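Side-chain contacts in ubiquitin conjugating enzyme (PDB 3WE5), which probably takes activated ubiquitin from an E1 enzyme as a thioester and passes it to target proteins, as E2 enzymes of the UBC fold do: residues L33-I36 / Q37-C41; S66-G70 / E71-L75; E145-A148 / D149-R152. All coordinates share one frame; numbering follows the deposited sequence.

Contact 1. Residues L33-I36 / Q37-C41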
loop_
_atom_site.group_PDB
_atom_site.type_symbol
_atom_site.label_atom_id
_atom_site.label_comp_id
_atom_site.label_asym_id
_atom_site.label_seq_id
_atom_site.Cartn_x
_atom_site.Cartn_y
_atom_site.Cartn_z
ATOM N N LEU A 33 -16.121 23.097 17.316
ATOM C CA LEU A 33 -15.601 24.358 16.791
ATOM C C LEU A 33 -15.302 25.330 17.913
ATOM O O LEU A 33 -14.300 26.058 17.850
ATOM C CB LEU A 33 -16.597 25.006 15.813
ATOM C CG LEU A 33 -16.119 26.276 15.117
ATOM C CD1 LEU A 33 -14.922 25.940 14.262
ATOM C CD2 LEU A 33 -17.257 26.829 14.225
ATOM N N ARG A 34 -16.180 25.390 18.920
ATOM C CA ARG A 34 -15.973 26.224 20.098
ATOM C C ARG A 34 -14.663 25.836 20.773
ATOM O O ARG A 34 -13.871 26.712 21.154
ATOM C CB ARG A 34 -17.140 26.020 21.072
ATOM C CG ARG A 34 -17.118 26.821 22.363
ATOM C CD ARG A 34 -18.418 26.522 23.175
ATOM N NE ARG A 34 -19.597 27.033 22.463
ATOM C CZ ARG A 34 -20.598 26.297 21.954
ATOM N NH1 ARG A 34 -20.643 24.964 22.057
ATOM N NH2 ARG A 34 -21.587 26.915 21.327
ATOM N N GLU A 35 -14.429 24.535 20.899
ATOM C CA GLU A 35 -13.190 24.072 21.545
ATOM C C GLU A 35 -11.943 24.388 20.728
ATOM O O GLU A 35 -10.919 24.752 21.307
ATOM C CB GLU A 35 -13.277 22.598 21.927
ATOM C CG GLU A 35 -14.424 22.289 22.910
ATOM C CD GLU A 35 -14.384 23.108 24.197
ATOM O OE1 GLU A 35 -13.277 23.363 24.722
ATOM O OE2 GLU A 35 -15.470 23.492 24.693
ATOM N N ILE A 36 -12.016 24.277 19.400
ATOM C CA ILE A 36 -10.884 24.652 18.537
ATOM C C ILE A 36 -10.578 26.134 18.734
ATOM O O ILE A 36 -9.402 26.525 18.849
ATOM C CB ILE A 36 -11.187 24.334 17.068
ATOM C CG1 ILE A 36 -11.107 22.820 16.844
ATOM C CG2 ILE A 36 -10.194 25.055 16.100
ATOM C CD1 ILE A 36 -11.723 22.352 15.515
ATOM N N GLN A 37 -11.613 26.972 18.805
ATOM C CA GLN A 37 -11.403 28.397 19.055
ATOM C C GLN A 37 -10.824 28.676 20.450
ATOM O O GLN A 37 -9.932 29.530 20.598
ATOM C CB GLN A 37 -12.705 29.205 18.876
ATOM C CG GLN A 37 -12.497 30.696 19.083
ATOM C CD GLN A 37 -13.795 31.475 19.054
ATOM O OE1 GLN A 37 -14.438 31.651 20.078
ATOM N NE2 GLN A 37 -14.180 31.937 17.877
ATOM N N SER A 38 -11.319 27.968 21.457
ATOM C CA SER A 38 -10.952 28.187 22.858
ATOM C C SER A 38 -9.558 27.661 23.174
ATOM O O SER A 38 -8.728 28.367 23.787
ATOM C CB SER A 38 -11.936 27.439 23.745
ATOM O OG SER A 38 -11.719 27.792 25.088
ATOM N N GLU A 39 -9.331 26.417 22.762
ATOM C CA GLU A 39 -8.107 25.664 23.098
ATOM C C GLU A 39 -7.005 25.891 22.092
ATOM O O GLU A 39 -5.820 25.642 22.369
ATOM C CB GLU A 39 -8.411 24.170 23.158
ATOM C CG GLU A 39 -9.343 23.797 24.287
ATOM C CD GLU A 39 -8.688 23.923 25.660
ATOM O OE1 GLU A 39 -9.438 24.037 26.645
ATOM O OE2 GLU A 39 -7.429 23.895 25.765
ATOM N N GLY A 40 -7.387 26.329 20.903
ATOM C CA GLY A 40 -6.450 26.386 19.805
ATOM C C GLY A 40 -6.206 25.002 19.241
ATOM O O GLY A 40 -6.754 24.006 19.725
ATOM N N CYS A 41 -5.416 24.935 18.184
ATOM C CA CYS A 41 -5.104 23.640 17.579
ATOM C C CYS A 41 -3.728 23.188 18.014
ATOM O O CYS A 41 -2.902 24.032 18.388
ATOM C CB CYS A 41 -5.084 23.722 16.050
ATOM S SG CYS A 41 -6.680 23.999 15.239
HETATM O O HOH W 1 -14.570 29.522 22.107
HETATM O O HOH W 2 -12.250 25.049 26.308
#

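Contact 2. Residues S66-G70 / E71-L75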
loop_
_atom_site.group_PDB
_atom_site.type_symbol
_atom_site.label_atom_id
_atom_site.label_comp_id
_atom_site.label_asym_id
_atom_site.label_seq_id
_atom_site.Cartn_x
_atom_site.Cartn_y
_atom_site.Cartn_z
ATOM N N SER A 66 10.847 14.367 9.343
ATOM C CA SER A 66 9.948 13.554 8.533
ATOM C C SER A 66 10.251 13.714 7.059
ATOM O O SER A 66 11.100 14.522 6.652
ATOM C CB SER A 66 8.495 13.963 8.782
ATOM O OG SER A 66 8.194 15.134 8.046
ATOM N N GLN A 67 9.511 12.966 6.247
ATOM C CA GLN A 67 9.639 13.027 4.807
ATOM C C GLN A 67 8.867 14.193 4.193
ATOM O O GLN A 67 8.881 14.379 2.985
ATOM C CB GLN A 67 9.163 11.714 4.198
ATOM C CG GLN A 67 9.996 10.506 4.635
ATOM C CD GLN A 67 11.408 10.560 4.081
ATOM O OE1 GLN A 67 11.603 10.595 2.865
ATOM N NE2 GLN A 67 12.400 10.575 4.973
ATOM N N TYR A 68 8.186 14.968 5.036
ATOM C CA TYR A 68 7.299 16.038 4.569
ATOM C C TYR A 68 7.679 17.361 5.231
ATOM O O TYR A 68 6.846 18.247 5.400
ATOM C CB TYR A 68 5.833 15.677 4.882
ATOM C CG TYR A 68 5.476 14.261 4.478
ATOM C CD1 TYR A 68 5.072 13.973 3.184
ATOM C CD2 TYR A 68 5.554 13.213 5.394
ATOM C CE1 TYR A 68 4.758 12.683 2.809
ATOM C CE2 TYR A 68 5.250 11.923 5.024
ATOM C CZ TYR A 68 4.853 11.667 3.733
ATOM O OH TYR A 68 4.538 10.375 3.362
ATOM N N GLN A 69 8.952 17.494 5.597
ATOM C CA GLN A 69 9.422 18.680 6.309
ATOM C C GLN A 69 9.094 19.958 5.546
ATOM O O GLN A 69 9.321 20.045 4.340
ATOM C CB GLN A 69 10.938 18.569 6.560
ATOM C CG GLN A 69 11.467 19.434 7.698
ATOM C CD GLN A 69 11.561 20.902 7.324
ATOM O OE1 GLN A 69 11.911 21.246 6.193
ATOM N NE2 GLN A 69 11.235 21.779 8.270
ATOM N N GLY A 70 8.518 20.931 6.251
ATOM C CA GLY A 70 8.245 22.245 5.690
ATOM C C GLY A 70 7.070 22.358 4.733
ATOM O O GLY A 70 6.873 23.401 4.114
ATOM N N GLU A 71 6.285 21.293 4.603
ATOM C CA GLU A 71 5.173 21.293 3.660
ATOM C C GLU A 71 3.850 21.373 4.415
ATOM O O GLU A 71 3.748 20.860 5.531
ATOM C CB GLU A 71 5.242 20.026 2.813
ATOM C CG GLU A 71 6.638 19.807 2.258
ATOM C CD GLU A 71 6.741 18.589 1.381
ATOM O OE1 GLU A 71 6.181 17.537 1.760
ATOM O OE2 GLU A 71 7.382 18.686 0.312
ATOM N N ALA A 72 2.856 22.046 3.829
ATOM C CA ALA A 72 1.524 22.110 4.419
ATOM C C ALA A 72 0.507 21.519 3.445
ATOM O O ALA A 72 0.433 21.931 2.283
ATOM C CB ALA A 72 1.148 23.539 4.765
ATOM N N TYR A 73 -0.273 20.552 3.916
ATOM C CA TYR A 73 -1.260 19.904 3.062
ATOM C C TYR A 73 -2.624 20.321 3.519
ATOM O O TYR A 73 -2.833 20.542 4.696
ATOM C CB TYR A 73 -1.132 18.385 3.153
ATOM C CG TYR A 73 0.211 17.932 2.658
ATOM C CD1 TYR A 73 0.412 17.707 1.311
ATOM C CD2 TYR A 73 1.278 17.761 3.536
ATOM C CE1 TYR A 73 1.625 17.313 0.833
ATOM C CE2 TYR A 73 2.525 17.358 3.055
ATOM C CZ TYR A 73 2.679 17.142 1.698
ATOM O OH TYR A 73 3.887 16.732 1.154
ATOM N N THR A 74 -3.568 20.390 2.589
ATOM C CA THR A 74 -4.926 20.774 2.960
ATOM C C THR A 74 -5.760 19.516 3.144
ATOM O O THR A 74 -5.787 18.647 2.269
ATOM C CB THR A 74 -5.524 21.678 1.876
ATOM O OG1 THR A 74 -4.766 22.898 1.837
ATOM C CG2 THR A 74 -6.970 22.012 2.168
ATOM N N LEU A 75 -6.425 19.440 4.293
ATOM C CA LEU A 75 -7.231 18.271 4.689
ATOM C C LEU A 75 -8.684 18.709 4.825
ATOM O O LEU A 75 -8.987 19.679 5.521
ATOM C CB LEU A 75 -6.717 17.728 6.027
ATOM C CG LEU A 75 -7.327 16.432 6.576
ATOM C CD1 LEU A 75 -7.011 15.264 5.629
ATOM C CD2 LEU A 75 -6.789 16.139 7.995
HETATM O O HOH W 3 4.238 18.426 6.409
#

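Contact 3. Residues E145-A148 / D149-R152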
loop_
_atom_site.group_PDB
_atom_site.type_symbol
_atom_site.label_atom_id
_atom_site.label_comp_id
_atom_site.label_asym_id
_atom_site.label_seq_id
_atom_site.Cartn_x
_atom_site.Cartn_y
_atom_site.Cartn_z
ATOM N N GLU A 145 6.115 6.698 -0.779
ATOM C CA GLU A 145 5.651 5.958 -1.947
ATOM C C GLU A 145 4.133 5.899 -1.886
ATOM O O GLU A 145 3.560 5.976 -0.806
ATOM C CB GLU A 145 6.254 4.545 -1.983
ATOM C CG GLU A 145 5.806 3.625 -0.865
ATOM C CD GLU A 145 6.451 2.259 -0.965
ATOM O OE1 GLU A 145 7.373 2.096 -1.796
ATOM O OE2 GLU A 145 6.031 1.351 -0.216
ATOM N N ARG A 146 3.487 5.787 -3.039
ATOM C CA ARG A 146 2.034 5.709 -3.102
ATOM C C ARG A 146 1.579 4.311 -2.701
ATOM O O ARG A 146 2.410 3.391 -2.649
ATOM C CB ARG A 146 1.562 6.071 -4.517
ATOM C CG ARG A 146 1.737 7.563 -4.830
ATOM C CD ARG A 146 1.528 7.892 -6.299
ATOM N NE ARG A 146 1.561 9.335 -6.544
ATOM C CZ ARG A 146 2.662 10.036 -6.817
ATOM N NH1 ARG A 146 3.851 9.441 -6.887
ATOM N NH2 ARG A 146 2.575 11.344 -7.018
ATOM N N PRO A 147 0.275 4.145 -2.389
ATOM C CA PRO A 147 -0.294 2.816 -2.127
ATOM C C PRO A 147 -0.087 1.884 -3.318
ATOM O O PRO A 147 -0.022 2.354 -4.453
ATOM C CB PRO A 147 -1.786 3.094 -1.997
ATOM C CG PRO A 147 -1.856 4.502 -1.487
ATOM C CD PRO A 147 -0.711 5.220 -2.140
ATOM N N ALA A 148 -0.007 0.585 -3.053
ATOM C CA ALA A 148 0.195 -0.412 -4.102
ATOM C C ALA A 148 -0.911 -0.374 -5.154
ATOM O O ALA A 148 -0.644 -0.468 -6.349
ATOM C CB ALA A 148 0.286 -1.811 -3.482
ATOM N N ASP A 149 -2.158 -0.250 -4.711
ATOM C CA ASP A 149 -3.272 -0.299 -5.650
ATOM C C ASP A 149 -3.684 1.082 -6.137
ATOM O O ASP A 149 -4.831 1.267 -6.561
ATOM C CB ASP A 149 -4.486 -1.013 -5.029
ATOM C CG ASP A 149 -5.144 -0.209 -3.902
ATOM O OD1 ASP A 149 -4.420 0.438 -3.115
ATOM O OD2 ASP A 149 -6.394 -0.240 -3.795
ATOM N N ASN A 150 -2.759 2.045 -6.084
ATOM C CA ASN A 150 -3.118 3.453 -6.306
ATOM C C ASN A 150 -3.875 3.686 -7.605
ATOM O O ASN A 150 -4.971 4.229 -7.589
ATOM C CB ASN A 150 -1.901 4.380 -6.232
ATOM C CG ASN A 150 -2.284 5.854 -6.317
ATOM O OD1 ASN A 150 -2.697 6.454 -5.326
ATOM N ND2 ASN A 150 -2.158 6.440 -7.500
ATOM N N ASP A 151 -3.306 3.256 -8.730
ATOM C CA ASP A 151 -3.955 3.522 -10.012
ATOM C C ASP A 151 -5.294 2.785 -10.161
ATOM O O ASP A 151 -6.273 3.358 -10.653
ATOM C CB ASP A 151 -3.003 3.222 -11.175
ATOM C CG ASP A 151 -1.749 4.069 -11.124
ATOM O OD1 ASP A 151 -1.826 5.209 -10.611
ATOM O OD2 ASP A 151 -0.683 3.593 -11.578
ATOM N N ARG A 152 -5.330 1.530 -9.717
ATOM C CA ARG A 152 -6.553 0.729 -9.729
ATOM C C ARG A 152 -7.662 1.432 -8.959
ATOM O O ARG A 152 -8.768 1.628 -9.472
ATOM C CB ARG A 152 -6.281 -0.655 -9.125
ATOM C CG ARG A 152 -7.464 -1.614 -9.183
ATOM C CD ARG A 152 -7.014 -3.081 -9.154
ATOM N NE ARG A 152 -6.676 -3.549 -7.810
ATOM C CZ ARG A 152 -5.432 -3.739 -7.375
ATOM N NH1 ARG A 152 -4.405 -3.505 -8.180
ATOM N NH2 ARG A 152 -5.212 -4.166 -6.138
#

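Contact 1. Residues L33-I36 / Q37-C41
Glu35 and Glu39 set their CG atoms anti to the carbonyl carbon (chi1 -60° and -66°), and both chains then bend at chi2, which turns the two carboxylates the same way along one flank of the helix. This is an i to i+4 pairing at the C-terminal end of helix 24-39, the N-terminal helix of the UBC fold. The side chains run alongside each other, with Glu35 OE1 4.0 Å from Glu39 CG and the carboxylate planes only 27° apart. Their OE1 atoms come within 4.3 Å, a like-charge approach that a single water probably eases by donating to both while accepting from Ser38 OG. Glu35 OE2 also has a long, weak ion pair with Lys31.

The backbone bond from Glu39 N to Glu35 O, 2.7 Å, is short; the next one, from Gly40 N to Ile36 O, is weak. There Gly40, with positive phi, ends the helix, and Cys41 beyond it brings SG to 3.8 Å from Ile36 CG2, which is anti to its own N. The same buried isoleucine packs on Trp56 and Phe58 of the sheet, and Ile36 and Cys41 both touch Ile128 of helix 127-140.

On the exposed flank Gln37 extends fully, and its OE1 accepts a hydrogen bond from a second water at 2.9 Å, which also donates to Arg34 O.

Contact 2. Residues S66-G70 / E71-L75
Tyr68 and Glu71 are the ends of a type II beta turn, closed by the hydrogen bond from Glu71 N to Tyr68 O (3.2 Å), with Gly70 at the third position in the positive-phi conformation such a turn favours. A water donates to both Tyr68 O and Glu71 O. Just ahead, Ser66 OG accepts from Tyr68 N at 3.0 Å, an ST turn. A further polar link joins side chains: Tyr73 OH donates to Glu71 OE1 over a short 2.5 Å, arriving 52° out of the carboxylate plane.

Two van der Waals contacts add to this. Glu71 CG lies anti to the carbonyl carbon (chi1 -49°) with the chain extended beyond it, which carries OE1 to 3.4 Å from Tyr68 CA. Tyr73 crosses Tyr68 at about a right angle, its OH 3.6 Å from Tyr68 CD1 at the ring edge. An alanine in place of Glu71 is likely to leave the Tyr73 hydroxyl without this acceptor and Tyr68 CA and CB without the carboxylate contact.

The turn leads into strand 72-78. Tyr68 packs on Leu138 of helix 127-140 and its hydroxyl hydrogen-bonds to Val102 O, while Tyr73 pairs its backbone with Ile60 and rests on Phe92 of strand 89-92.

Contact 3. Residues E145-A148 / D149-R152
Asn150 crosses the ring of Pro147 at a slant, its OD1 4.0 Å from Pro147 CD. On the amide's other branch, ND2 lies 4.1 Å from Arg146 CD, and the extended arginine crosses it with guanidinium and amide planes 67° apart. With CG anti to the backbone N, the amide reaches Pro147 and Arg146 while CB stays close to the turn, 3.3 Å from Pro147 O. The polar ends of this buried amide are engaged: OD1 accepts from Ser108 N, and ND2, which has a further hydrogen-bond partner outside this stretch, makes a weak bond to Asp151 OD1 at 3.4 Å.

The backbone here is a type I beta turn from Pro147 to Asn150 that feeds directly into helix 150-156, in the C-terminal part of the UBC fold. Its closing bond, from Asn150 N to Pro147 O, measures 3.2 Å and approaches 65° out of the carbonyl plane, well off the lone-pair directions.

Asp149 occupies the N-cap position, yet its carboxylate makes no capping bond. Its chi1 of 69° places CG between the backbone N and the carbonyl carbon, and OD1 sits 3.9 Å from Pro147 CB while accepting from the hydroxyl of Tyr107. OD2 instead serves the dimer, in a salt bridge to Arg152 NH2 of the second subunit. The two copies of Asp149 bring their OD2 atoms close together, a like-charge approach that the arginines are likely to offset, although the reciprocal Arg152 to Asp149 pairing is long and weak. Within its own chain Asp149 CB lies 3.4 Å above the Arg152 guanidinium plane, offset toward its rim, and Ala148 packs on Pro104 of the second subunit.

How the contacts relate
From the N terminus, contact 1 comes first, where helix 24-39 ends and the chain turns toward strand 45-49. Contact 2 lies in the connection from strand 55-61 and closes a turn that delivers the chain into strand 72-78. Contact 3 follows helix 127-140 and opens helix 150-156 at the subunit interface. The three are local and in series; none encloses or crosses another. Helix 127-140 is the shared neighbour of the first two, touched by Ile36 and Cys41 in one and by Tyr68 and Leu75 in the other. Contacts 2 and 3 approach to about 6 Å between nearest atoms, whereas the centres of contacts 1 and 3 lie 36 Å apart, on opposite sides of the chain's centre.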